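Local coordinates for protein putative surface-anchored fimbrial subunit (PDB 3HR6) that forms the shaft of a Corynebacterium diphtheriae pilus as its major subunit, built of tandem Ig-like modules reinforced by isopeptide and disulfide bonds, at residues 221-224 against 229-232; 195-200 against 267-272; 39-44 against 92-97; 5-10 against 97-102; 329-332 against 338-341. All coordinates share one frame; numbering follows the deposited sequence.

Interaction 1 (221-224 against 229-232); sequences VQTY and RTVL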
# COMPACT_ATOMS: atom_id res chain seq x y z
N VAL A 221 12.99 -2.68 -10.77
CA VAL A 221 12.77 -2.90 -9.35
C VAL A 221 13.76 -1.98 -8.64
O VAL A 221 14.94 -2.08 -8.86
CB VAL A 221 13.04 -4.36 -8.96
CG1 VAL A 221 12.76 -4.56 -7.49
CG2 VAL A 221 12.19 -5.32 -9.80
N GLN A 222 13.25 -1.06 -7.81
CA GLN A 222 14.11 -0.09 -7.14
C GLN A 222 13.68 0.02 -5.68
O GLN A 222 12.53 -0.21 -5.34
CB GLN A 222 13.99 1.30 -7.78
CG GLN A 222 14.27 1.39 -9.27
CD GLN A 222 13.84 2.75 -9.82
OE1 GLN A 222 12.63 3.05 -9.90
NE2 GLN A 222 14.81 3.58 -10.18
N THR A 223 14.62 0.36 -4.82
CA THR A 223 14.30 0.80 -3.45
C THR A 223 14.91 2.19 -3.23
O THR A 223 15.94 2.55 -3.79
CB THR A 223 14.81 -0.16 -2.37
OG1 THR A 223 16.23 -0.25 -2.42
CG2 THR A 223 14.17 -1.56 -2.53
N TYR A 224 14.24 2.99 -2.42
CA TYR A 224 14.78 4.25 -2.00
C TYR A 224 14.24 4.57 -0.61
O TYR A 224 13.16 4.12 -0.25
CB TYR A 224 14.44 5.39 -2.99
CG TYR A 224 13.06 5.35 -3.60
CD1 TYR A 224 12.00 6.07 -3.05
CD2 TYR A 224 12.78 4.56 -4.73
CE1 TYR A 224 10.76 6.04 -3.59
CE2 TYR A 224 11.53 4.52 -5.28
CZ TYR A 224 10.50 5.25 -4.73
OH TYR A 224 9.26 5.20 -5.27
N ARG A 229 11.97 5.04 6.38
CA ARG A 229 11.30 3.94 5.70
C ARG A 229 11.81 3.71 4.28
O ARG A 229 12.08 4.65 3.56
CB ARG A 229 9.80 4.14 5.70
CG ARG A 229 9.24 4.12 7.15
CD ARG A 229 7.89 4.70 7.17
NE ARG A 229 6.94 3.89 6.43
CZ ARG A 229 5.66 4.21 6.22
NH1 ARG A 229 5.18 5.37 6.61
NH2 ARG A 229 4.89 3.38 5.52
N THR A 230 11.89 2.44 3.91
CA THR A 230 12.22 2.01 2.55
C THR A 230 10.97 1.90 1.70
O THR A 230 10.01 1.25 2.09
CB THR A 230 12.89 0.63 2.55
OG1 THR A 230 14.00 0.64 3.43
CG2 THR A 230 13.40 0.30 1.14
N VAL A 231 10.98 2.53 0.53
CA VAL A 231 10.01 2.31 -0.50
C VAL A 231 10.60 1.33 -1.52
O VAL A 231 11.73 1.51 -1.99
CB VAL A 231 9.68 3.61 -1.25
CG1 VAL A 231 8.63 3.36 -2.33
CG2 VAL A 231 9.23 4.71 -0.29
N LEU A 232 9.82 0.29 -1.81
CA LEU A 232 10.10 -0.65 -2.88
C LEU A 232 9.19 -0.27 -4.03
O LEU A 232 8.01 -0.07 -3.85
CB LEU A 232 9.77 -2.06 -2.43
CG LEU A 232 9.78 -3.16 -3.52
CD1 LEU A 232 11.12 -3.29 -4.22
CD2 LEU A 232 9.34 -4.48 -2.92
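Residues 221-224 and 229-232 run antiparallel, their axes 4.7 Å apart and their directions 163° from each other, with Tyr224 and Val231 as the hydrogen-bonded pair and Thr223 and Leu232 as the neighbouring non-hydrogen-bonded pair. Tyr224 N donates to Val231 O at 2.9 Å, and Val231 N answers to Tyr224 O at 2.8 Å. Beyond this pair of hydrogen bonds Thr223 CA closes to 3.0 Å on Val231 O, a CA-H...O contact beside the Tyr224 N bond to the same oxygen. Such pairing is that of a beta hairpin, here made by strands 219-226 and 229-236 of the Cna-B-like domain, and its side chains divide between the two faces of the sheet. On one face the phenol ring of Tyr224 is drawn back over the partner strand: CG stands between backbone N and carbonyl carbon (chi1 39°), and the ring thereby comes to lie over Val231. Val231 CB sits over the ring face, 4.0 Å from its centroid, while CG1 follows the ring to its far end and meets Tyr224 OH at 3.5 Å. That hydroxyl is anchored by a hydrogen bond to the carbonyl of Trp284. On the other face Leu232 sends CD1 between two side chains of the facing strand, touching Val221 CG1 at 3.9 Å and Thr223 CG2 at the same distance, and Thr230 CG2 packs on Thr223 CB.

Interaction 2 (195-200 against 267-272); sequences AELGKP and GQLDNQ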
# COMPACT_ATOMS: atom_id res chain seq x y z
N ALA A 195 8.45 1.20 9.19
CA ALA A 195 9.79 1.47 9.68
C ALA A 195 10.45 0.34 10.41
O ALA A 195 11.65 0.32 10.49
CB ALA A 195 9.81 2.70 10.57
N GLU A 196 9.68 -0.61 10.92
CA GLU A 196 10.23 -1.71 11.65
C GLU A 196 10.90 -2.77 10.75
O GLU A 196 11.47 -3.74 11.26
CB GLU A 196 9.13 -2.33 12.50
CG GLU A 196 8.58 -1.31 13.52
CD GLU A 196 7.36 -0.51 13.04
OE1 GLU A 196 6.90 -0.70 11.93
OE2 GLU A 196 6.81 0.35 13.81
N LEU A 197 10.75 -2.60 9.44
CA LEU A 197 11.39 -3.52 8.50
C LEU A 197 12.66 -2.98 7.92
O LEU A 197 12.76 -1.78 7.58
CB LEU A 197 10.45 -3.85 7.33
CG LEU A 197 9.07 -4.39 7.75
CD1 LEU A 197 8.24 -4.82 6.51
CD2 LEU A 197 9.30 -5.60 8.66
N GLY A 198 13.60 -3.88 7.75
CA GLY A 198 14.83 -3.57 7.03
C GLY A 198 14.60 -3.60 5.53
O GLY A 198 13.50 -3.75 5.06
N LYS A 199 15.68 -3.47 4.76
CA LYS A 199 15.52 -3.43 3.33
C LYS A 199 15.19 -4.82 2.80
O LYS A 199 15.63 -5.81 3.35
CB LYS A 199 16.78 -2.87 2.68
CG LYS A 199 16.91 -1.35 2.91
CD LYS A 199 18.02 -0.76 2.14
CE LYS A 199 18.30 0.65 2.60
NZ LYS A 199 19.00 0.66 3.90
N PRO A 200 14.38 -4.88 1.75
CA PRO A 200 13.98 -6.13 1.12
C PRO A 200 15.16 -6.85 0.54
O PRO A 200 16.06 -6.21 -0.04
CB PRO A 200 13.08 -5.68 -0.03
CG PRO A 200 12.80 -4.20 0.24
CD PRO A 200 13.99 -3.72 0.94
N GLY A 267 2.63 -2.00 18.71
CA GLY A 267 2.34 -3.36 18.30
C GLY A 267 1.93 -3.61 16.88
O GLY A 267 1.76 -4.74 16.53
N GLN A 268 1.78 -2.55 16.07
CA GLN A 268 1.19 -2.67 14.76
C GLN A 268 2.29 -2.62 13.68
O GLN A 268 2.88 -1.57 13.48
CB GLN A 268 0.20 -1.56 14.51
CG GLN A 268 -0.75 -1.28 15.66
CD GLN A 268 -1.50 -2.51 16.09
OE1 GLN A 268 -1.29 -3.07 17.23
NE2 GLN A 268 -2.38 -2.96 15.21
N LEU A 269 2.51 -3.75 13.02
CA LEU A 269 3.39 -3.83 11.85
C LEU A 269 2.43 -3.81 10.64
O LEU A 269 1.85 -4.84 10.25
CB LEU A 269 4.25 -5.07 11.86
CG LEU A 269 5.20 -5.20 10.70
CD1 LEU A 269 6.42 -4.32 10.83
CD2 LEU A 269 5.64 -6.66 10.62
N ASP A 270 2.31 -2.61 10.04
CA ASP A 270 1.24 -2.33 9.09
C ASP A 270 1.86 -2.02 7.74
O ASP A 270 2.82 -1.28 7.67
CB ASP A 270 0.40 -1.11 9.57
CG ASP A 270 -0.51 -1.44 10.72
OD1 ASP A 270 -0.48 -2.55 11.25
OD2 ASP A 270 -1.25 -0.52 11.16
N ASN A 271 1.30 -2.62 6.70
CA ASN A 271 1.81 -2.39 5.36
C ASN A 271 0.68 -2.17 4.41
O ASN A 271 -0.37 -2.78 4.52
CB ASN A 271 2.60 -3.57 4.86
CG ASN A 271 3.26 -3.27 3.52
OD1 ASN A 271 4.07 -2.37 3.43
N GLN A 272 0.89 -1.25 3.48
CA GLN A 272 0.03 -1.11 2.30
C GLN A 272 0.92 -0.90 1.07
O GLN A 272 2.04 -0.49 1.21
CB GLN A 272 -0.86 0.11 2.45
CG GLN A 272 -2.22 -0.12 3.02
CD GLN A 272 -3.02 1.16 3.03
OE1 GLN A 272 -2.62 2.14 3.69
NE2 GLN A 272 -4.12 1.20 2.27
O HOH W 1 4.22 -0.50 11.38
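A single water joins Glu196 OE1, Gln268 O and the amide of Asp270, lying 2.7 Å from the carboxylate oxygen OE1 of Glu196 and equally far from Gln268 O, and accepting from Asp270 N at 3.1 Å. It thus fastens the loop that follows strand 187-192 to the beginning of strand 268-276 in the Cna-B-like, Ig-like module. The bend of Glu196 at its second torsion (chi2 92°) swings the carboxylate toward the water; CB of the same residue faces Leu269. Next to the water the contact is apolar: Leu269 CD1 is received by both loop residues, with Glu196 CB at 3.8 Å and Leu197 CD2 also at 3.8 Å. The side chains of Leu197 and Leu269 stand at about a right angle to each other, and both lean on Tyr169 of strand 166-174. Two residues on from Leu269 along the same strand, Asn271 CG is joined covalently to Lys149 NZ, the intramolecular isopeptide bond of this module. Glu196 and Leu269 slide past each other in opposite directions, and the same methyl, Leu269 CD1, also lies 3.8 Å from Glu196 OE1.

Interaction 3 (39-44 against 92-97); sequences FTLYRV and DNLTPA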
# COMPACT_ATOMS: atom_id res chain seq x y z
N PHE A 39 -9.22 17.84 -13.48
CA PHE A 39 -9.04 18.30 -14.82
C PHE A 39 -8.42 19.66 -14.84
O PHE A 39 -8.76 20.51 -14.03
CB PHE A 39 -10.39 18.39 -15.52
CG PHE A 39 -11.02 17.07 -15.76
CD1 PHE A 39 -10.80 16.37 -16.95
CD2 PHE A 39 -11.86 16.53 -14.82
CE1 PHE A 39 -11.38 15.13 -17.16
CE2 PHE A 39 -12.44 15.32 -15.02
CZ PHE A 39 -12.21 14.60 -16.21
N THR A 40 -7.53 19.86 -15.80
CA THR A 40 -7.04 21.19 -16.11
C THR A 40 -7.62 21.62 -17.47
O THR A 40 -7.60 20.87 -18.46
CB THR A 40 -5.51 21.22 -16.09
OG1 THR A 40 -5.06 20.82 -14.79
CG2 THR A 40 -4.98 22.61 -16.41
N LEU A 41 -8.15 22.84 -17.49
CA LEU A 41 -8.57 23.51 -18.70
C LEU A 41 -7.45 24.41 -19.22
O LEU A 41 -6.91 25.22 -18.48
CB LEU A 41 -9.84 24.32 -18.45
CG LEU A 41 -10.52 24.89 -19.71
CD1 LEU A 41 -11.18 23.79 -20.56
CD2 LEU A 41 -11.52 25.98 -19.32
N TYR A 42 -7.08 24.23 -20.48
CA TYR A 42 -6.15 25.10 -21.21
C TYR A 42 -6.85 25.76 -22.38
O TYR A 42 -7.70 25.13 -23.04
CB TYR A 42 -5.01 24.28 -21.81
CG TYR A 42 -4.12 23.60 -20.79
CD1 TYR A 42 -3.01 24.28 -20.28
CD2 TYR A 42 -4.36 22.31 -20.35
CE1 TYR A 42 -2.18 23.70 -19.37
CE2 TYR A 42 -3.52 21.70 -19.44
CZ TYR A 42 -2.43 22.43 -18.93
OH TYR A 42 -1.57 21.88 -18.03
N ARG A 43 -6.46 26.99 -22.68
CA ARG A 43 -6.87 27.67 -23.92
C ARG A 43 -5.86 27.36 -25.03
O ARG A 43 -4.65 27.38 -24.78
CB ARG A 43 -6.96 29.17 -23.72
CG ARG A 43 -7.36 29.94 -25.00
CD ARG A 43 -7.81 31.36 -24.72
NE ARG A 43 -8.78 31.39 -23.62
CZ ARG A 43 -8.55 31.86 -22.39
NH1 ARG A 43 -7.38 32.39 -22.04
NH2 ARG A 43 -9.53 31.80 -21.48
N VAL A 44 -6.34 27.02 -26.22
CA VAL A 44 -5.45 26.81 -27.36
C VAL A 44 -5.06 28.17 -27.93
O VAL A 44 -5.91 28.92 -28.41
CB VAL A 44 -6.07 25.91 -28.43
CG1 VAL A 44 -5.10 25.70 -29.59
CG2 VAL A 44 -6.43 24.58 -27.81
N ASP A 92 -16.44 28.13 -15.69
CA ASP A 92 -17.46 29.12 -15.99
C ASP A 92 -16.80 30.45 -16.38
O ASP A 92 -15.61 30.64 -16.14
CB ASP A 92 -18.37 29.28 -14.76
CG ASP A 92 -19.76 29.87 -15.09
OD1 ASP A 92 -20.00 30.37 -16.21
OD2 ASP A 92 -20.63 29.82 -14.19
N ASN A 93 -17.57 31.34 -17.02
CA ASN A 93 -17.12 32.70 -17.35
C ASN A 93 -15.90 32.70 -18.30
O ASN A 93 -14.92 33.44 -18.09
CB ASN A 93 -16.83 33.47 -16.04
CG ASN A 93 -16.87 34.97 -16.21
OD1 ASN A 93 -17.69 35.51 -16.95
ND2 ASN A 93 -16.00 35.67 -15.47
N LEU A 94 -15.99 31.89 -19.37
CA LEU A 94 -14.89 31.71 -20.32
C LEU A 94 -15.06 32.56 -21.56
O LEU A 94 -16.17 32.75 -22.07
CB LEU A 94 -14.82 30.25 -20.78
CG LEU A 94 -14.55 29.20 -19.70
CD1 LEU A 94 -14.51 27.80 -20.35
CD2 LEU A 94 -13.26 29.50 -18.97
N THR A 95 -13.93 33.03 -22.09
CA THR A 95 -13.92 33.78 -23.34
C THR A 95 -14.08 32.78 -24.47
O THR A 95 -13.58 31.65 -24.39
CB THR A 95 -12.58 34.59 -23.52
OG1 THR A 95 -11.53 33.71 -23.92
CG2 THR A 95 -12.16 35.26 -22.21
N PRO A 96 -14.81 33.15 -25.52
CA PRO A 96 -14.92 32.23 -26.65
C PRO A 96 -13.55 31.84 -27.21
O PRO A 96 -12.74 32.71 -27.52
CB PRO A 96 -15.75 33.02 -27.66
CG PRO A 96 -16.59 33.94 -26.81
CD PRO A 96 -15.72 34.31 -25.65
N ALA A 97 -13.27 30.54 -27.29
CA ALA A 97 -11.96 30.05 -27.73
C ALA A 97 -12.02 28.55 -28.02
O ALA A 97 -13.06 27.93 -27.80
CB ALA A 97 -10.92 30.31 -26.66
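Leu41 and Leu94 provide the apolar part of this contact, reaching toward each other tip to tip, with Leu41 CD2 3.6 Å from Leu94 CD1 and 3.9 Å from Leu94 CD2. Both methyls of Leu94 are therefore engaged by one branch of Leu41, in an interior that also receives Val101 against Leu41 and Thr5 against Leu94. A second set of apolar touches comes from Arg43. Its aliphatic chain leaves the backbone extended, CG anti to N (chi1 179°) and chi2 extended as well, which carries CD to 3.8 Å from Ala97 CB; the bend at chi3 then turns the guanidinium so that this same methyl lies at its edge, in its plane. Strand 38-44 belongs to the N-terminal pilin domain, and the chain facing it is a corner: at Asn93 the backbone turns out of strand 89-94, through residues 95 and 96, and into strand 97-103. Asn93 and Leu94 both face Thr5 in a G1 beta bulge. Among the polar contacts, Thr95 OG1 lies 3.6 Å from Arg43 NE, over the face of the guanidinium where no N-H points, a packing contact and not a hydrogen bond. What holds the polar end of Arg43 is Tyr99, whose OH bonds with Arg43 NH2. Within the corner itself, Asn93 N donates to the carboxylate of Asp92 through OD1 at 2.7 Å, a bent bond of 131° that ties the two residues at the turn.

Interaction 4 (5-10 against 97-102); sequences TSIAVH and ALYLVV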
# COMPACT_ATOMS: atom_id res chain seq x y z
N THR A 5 -18.91 31.92 -22.04
CA THR A 5 -19.22 30.53 -22.27
C THR A 5 -18.78 29.72 -21.05
O THR A 5 -18.13 30.25 -20.15
CB THR A 5 -18.53 30.07 -23.59
OG1 THR A 5 -19.19 28.92 -24.13
CG2 THR A 5 -17.05 29.78 -23.37
N SER A 6 -19.15 28.45 -21.02
CA SER A 6 -18.66 27.55 -19.97
C SER A 6 -18.49 26.15 -20.52
O SER A 6 -19.14 25.79 -21.50
CB SER A 6 -19.56 27.54 -18.74
OG SER A 6 -20.81 26.94 -19.00
N ILE A 7 -17.57 25.41 -19.92
CA ILE A 7 -17.37 23.99 -20.19
C ILE A 7 -17.61 23.21 -18.92
O ILE A 7 -16.92 23.40 -17.91
CB ILE A 7 -15.98 23.70 -20.80
CG1 ILE A 7 -15.83 24.42 -22.14
CG2 ILE A 7 -15.79 22.19 -21.01
CD1 ILE A 7 -14.41 24.68 -22.54
N ALA A 8 -18.60 22.31 -18.97
CA ALA A 8 -18.92 21.42 -17.88
C ALA A 8 -18.32 20.06 -18.23
O ALA A 8 -18.77 19.40 -19.20
CB ALA A 8 -20.42 21.32 -17.74
N VAL A 9 -17.31 19.64 -17.46
CA VAL A 9 -16.67 18.35 -17.66
C VAL A 9 -17.31 17.32 -16.73
O VAL A 9 -17.23 17.44 -15.52
CB VAL A 9 -15.15 18.38 -17.38
CG1 VAL A 9 -14.54 17.04 -17.71
CG2 VAL A 9 -14.45 19.48 -18.17
N HIS A 10 -17.88 16.27 -17.33
CA HIS A 10 -18.40 15.13 -16.61
C HIS A 10 -17.49 13.92 -16.80
O HIS A 10 -17.34 13.40 -17.90
CB HIS A 10 -19.80 14.81 -17.13
CG HIS A 10 -20.75 15.96 -17.12
ND1 HIS A 10 -21.38 16.40 -15.97
CD2 HIS A 10 -21.15 16.79 -18.11
CE1 HIS A 10 -22.15 17.42 -16.26
NE2 HIS A 10 -22.04 17.69 -17.55
N ALA A 97 -13.27 30.54 -27.29
CA ALA A 97 -11.96 30.05 -27.73
C ALA A 97 -12.02 28.55 -28.02
O ALA A 97 -13.06 27.93 -27.80
CB ALA A 97 -10.92 30.31 -26.66
N LEU A 98 -10.93 27.98 -28.55
CA LEU A 98 -10.72 26.53 -28.58
C LEU A 98 -10.03 26.15 -27.28
O LEU A 98 -9.03 26.77 -26.89
CB LEU A 98 -9.85 26.10 -29.78
CG LEU A 98 -9.66 24.59 -30.01
CD1 LEU A 98 -10.97 23.89 -30.29
CD2 LEU A 98 -8.66 24.32 -31.16
N TYR A 99 -10.58 25.15 -26.58
CA TYR A 99 -10.00 24.71 -25.32
C TYR A 99 -9.48 23.29 -25.37
O TYR A 99 -9.86 22.49 -26.22
CB TYR A 99 -11.01 24.86 -24.18
CG TYR A 99 -11.28 26.31 -23.84
CD1 TYR A 99 -10.49 26.98 -22.91
CD2 TYR A 99 -12.32 27.02 -24.46
CE1 TYR A 99 -10.72 28.31 -22.61
CE2 TYR A 99 -12.55 28.37 -24.14
CZ TYR A 99 -11.76 29.00 -23.21
OH TYR A 99 -11.94 30.34 -22.89
N LEU A 100 -8.58 22.99 -24.46
CA LEU A 100 -8.06 21.65 -24.30
C LEU A 100 -8.28 21.23 -22.85
O LEU A 100 -7.91 21.96 -21.92
CB LEU A 100 -6.58 21.59 -24.70
CG LEU A 100 -5.92 20.23 -24.52
CD1 LEU A 100 -6.21 19.35 -25.71
CD2 LEU A 100 -4.39 20.40 -24.29
N VAL A 101 -8.97 20.10 -22.67
CA VAL A 101 -9.29 19.58 -21.35
C VAL A 101 -8.34 18.42 -21.07
O VAL A 101 -8.30 17.45 -21.83
CB VAL A 101 -10.77 19.10 -21.26
CG1 VAL A 101 -11.03 18.32 -19.98
CG2 VAL A 101 -11.73 20.29 -21.40
N VAL A 102 -7.61 18.52 -19.97
CA VAL A 102 -6.62 17.49 -19.61
C VAL A 102 -7.00 16.88 -18.28
O VAL A 102 -6.93 17.54 -17.25
CB VAL A 102 -5.18 18.05 -19.54
CG1 VAL A 102 -4.18 16.96 -19.10
CG2 VAL A 102 -4.77 18.62 -20.89
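Ile7 CD1 presses on the root of Tyr99, 3.7 Å from ring atom CD2 and 3.8 Å from both CG and CB of that tyrosine. The methyl comes at the ring obliquely; a chi1 of -62° with an extended chi2 carries CD1 there, out across the gap between the strands. Further along, Val9 and Val101 meet tip to tip, Val9 CG2 against Val101 CG1 at 4.0 Å, while Ile7 CG2 and Val101 CG2 make a looser touch at 4.5 Å. The two strand segments run in nearly the same direction, 20° apart, with axes 10.2 Å from each other. At that separation the strands face each other across the interior of one strongly curled sheet of the N-terminal pilin domain, and all of these contacts are between aliphatic or aromatic carbons. The ring of Tyr99 is steadied from its far end, where OH is hydrogen-bonded to Thr95 O at the corner before the strand. Val137 backs both Ile7 and Val9, and Val101 rests on Phe117 and Val119. Thus strand 5-13 lies between strands 89-94 and 131-143, and strand 97-103 lies between strands 38-44 and 117-124, with the buried side chains meeting in the middle.

Interaction 5 (329-332 against 338-341); sequences QLHR and SLVK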
# COMPACT_ATOMS: atom_id res chain seq x y z
N GLN A 329 13.05 -19.67 29.16
CA GLN A 329 12.78 -19.80 27.75
C GLN A 329 11.28 -19.72 27.51
O GLN A 329 10.44 -20.12 28.35
CB GLN A 329 13.43 -21.06 27.18
CG GLN A 329 14.91 -21.08 27.33
CD GLN A 329 15.52 -22.26 26.60
OE1 GLN A 329 15.29 -23.41 26.98
NE2 GLN A 329 16.34 -21.97 25.60
N LEU A 330 10.95 -19.17 26.35
CA LEU A 330 9.55 -19.03 25.94
C LEU A 330 9.16 -20.21 25.04
O LEU A 330 9.90 -20.61 24.16
CB LEU A 330 9.34 -17.69 25.25
CG LEU A 330 7.89 -17.34 24.84
CD1 LEU A 330 7.01 -17.13 26.06
CD2 LEU A 330 7.91 -16.08 23.92
N HIS A 331 7.98 -20.75 25.30
CA HIS A 331 7.48 -21.97 24.69
C HIS A 331 6.01 -21.81 24.41
O HIS A 331 5.40 -20.82 24.79
CB HIS A 331 7.67 -23.14 25.64
CG HIS A 331 9.06 -23.70 25.67
ND1 HIS A 331 9.54 -24.53 24.67
CD2 HIS A 331 10.05 -23.58 26.58
CE1 HIS A 331 10.76 -24.91 24.98
NE2 HIS A 331 11.11 -24.34 26.13
N ARG A 332 5.45 -22.81 23.75
CA ARG A 332 4.03 -22.98 23.56
C ARG A 332 3.59 -24.21 24.37
O ARG A 332 4.34 -25.19 24.48
CB ARG A 332 3.68 -23.21 22.09
CG ARG A 332 4.02 -22.03 21.18
CD ARG A 332 3.09 -20.89 21.43
NE ARG A 332 1.71 -21.18 21.08
CZ ARG A 332 0.68 -20.34 21.15
NH1 ARG A 332 0.86 -19.09 21.59
NH2 ARG A 332 -0.54 -20.78 20.79
N SER A 338 0.93 -28.40 29.76
CA SER A 338 2.12 -29.11 29.32
C SER A 338 2.67 -28.53 28.03
O SER A 338 1.91 -27.98 27.22
CB SER A 338 1.80 -30.59 29.10
OG SER A 338 0.87 -30.76 28.06
N LEU A 339 3.97 -28.66 27.83
CA LEU A 339 4.62 -28.21 26.59
C LEU A 339 4.05 -28.95 25.37
O LEU A 339 3.78 -30.14 25.42
CB LEU A 339 6.14 -28.37 26.66
CG LEU A 339 6.95 -27.54 27.67
CD1 LEU A 339 8.39 -27.96 27.67
CD2 LEU A 339 6.84 -26.04 27.36
N VAL A 340 3.85 -28.20 24.30
CA VAL A 340 3.57 -28.76 23.00
C VAL A 340 4.67 -29.80 22.69
O VAL A 340 5.82 -29.62 23.00
CB VAL A 340 3.49 -27.64 21.94
CG1 VAL A 340 3.47 -28.19 20.50
CG2 VAL A 340 2.22 -26.78 22.18
N LYS A 341 4.29 -30.92 22.07
CA LYS A 341 5.27 -31.95 21.69
C LYS A 341 6.42 -31.35 20.87
O LYS A 341 6.19 -30.60 19.93
CB LYS A 341 4.56 -33.05 20.89
CG LYS A 341 5.47 -34.17 20.38
CD LYS A 341 4.67 -35.32 19.74
CE LYS A 341 5.59 -36.27 18.98
NZ LYS A 341 6.58 -36.94 19.89
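His331 and Leu339 meet with the leucine branch lying askew to the imidazole: CD2 of Leu339 is 3.5 Å from His331 CB and 3.6 Å from CG. His331 ND1 is hydrogen-bonded to Asp343 OD2, the same carboxylate oxygen that also accepts from Arg332 N. Beside this pair, Val340 lies on the backbone end of Arg332, its CG2 3.9 Å from Arg332 CB and 3.5 Å from Arg332 O. The Arg332 chain bends at chi2 (-71°) and again at chi3, which carries the guanidinium away from the loop, to Lys388 O through NE and to the ring of Phe392 in a cation-pi contact. The backbone closes the arrangement: Val340 N donates to Arg332 O at 3.1 Å, almost straight at the hydrogen (170°) but tilted 30° from the carbonyl plane. A loop following strand 327-333 is so folded back on the strand's end, in the module whose disulfide joins Cys333 to Cys393. A single main-chain bond with methyl packing round it makes a modest clasp, and the charge of Asp343 beside ND1 would probably favour a protonated imidazole in His331.

How the interactions relate
Interactions 3 and 4 share Ala97 and the N-terminal module: strands 38-44 and 97-103 are hydrogen-bonded neighbours, so the corner packing of one continues into the core packing of the other, interaction 4 being wholly apolar and interaction 3 adding an arginine at its margin. Interactions 1 and 2 touch in the next module, where Lys199 and Pro200 lean on Thr230. The first is a partly exposed hairpin governed by backbone bonds; the second is buried and mixes leucines with a bridging water. Interaction 5, about 70 Å from interaction 4 between centres, is a partly buried strand-loop clasp with a single backbone bond, nearer to the disulfide than to the isopeptide-linked Asn271.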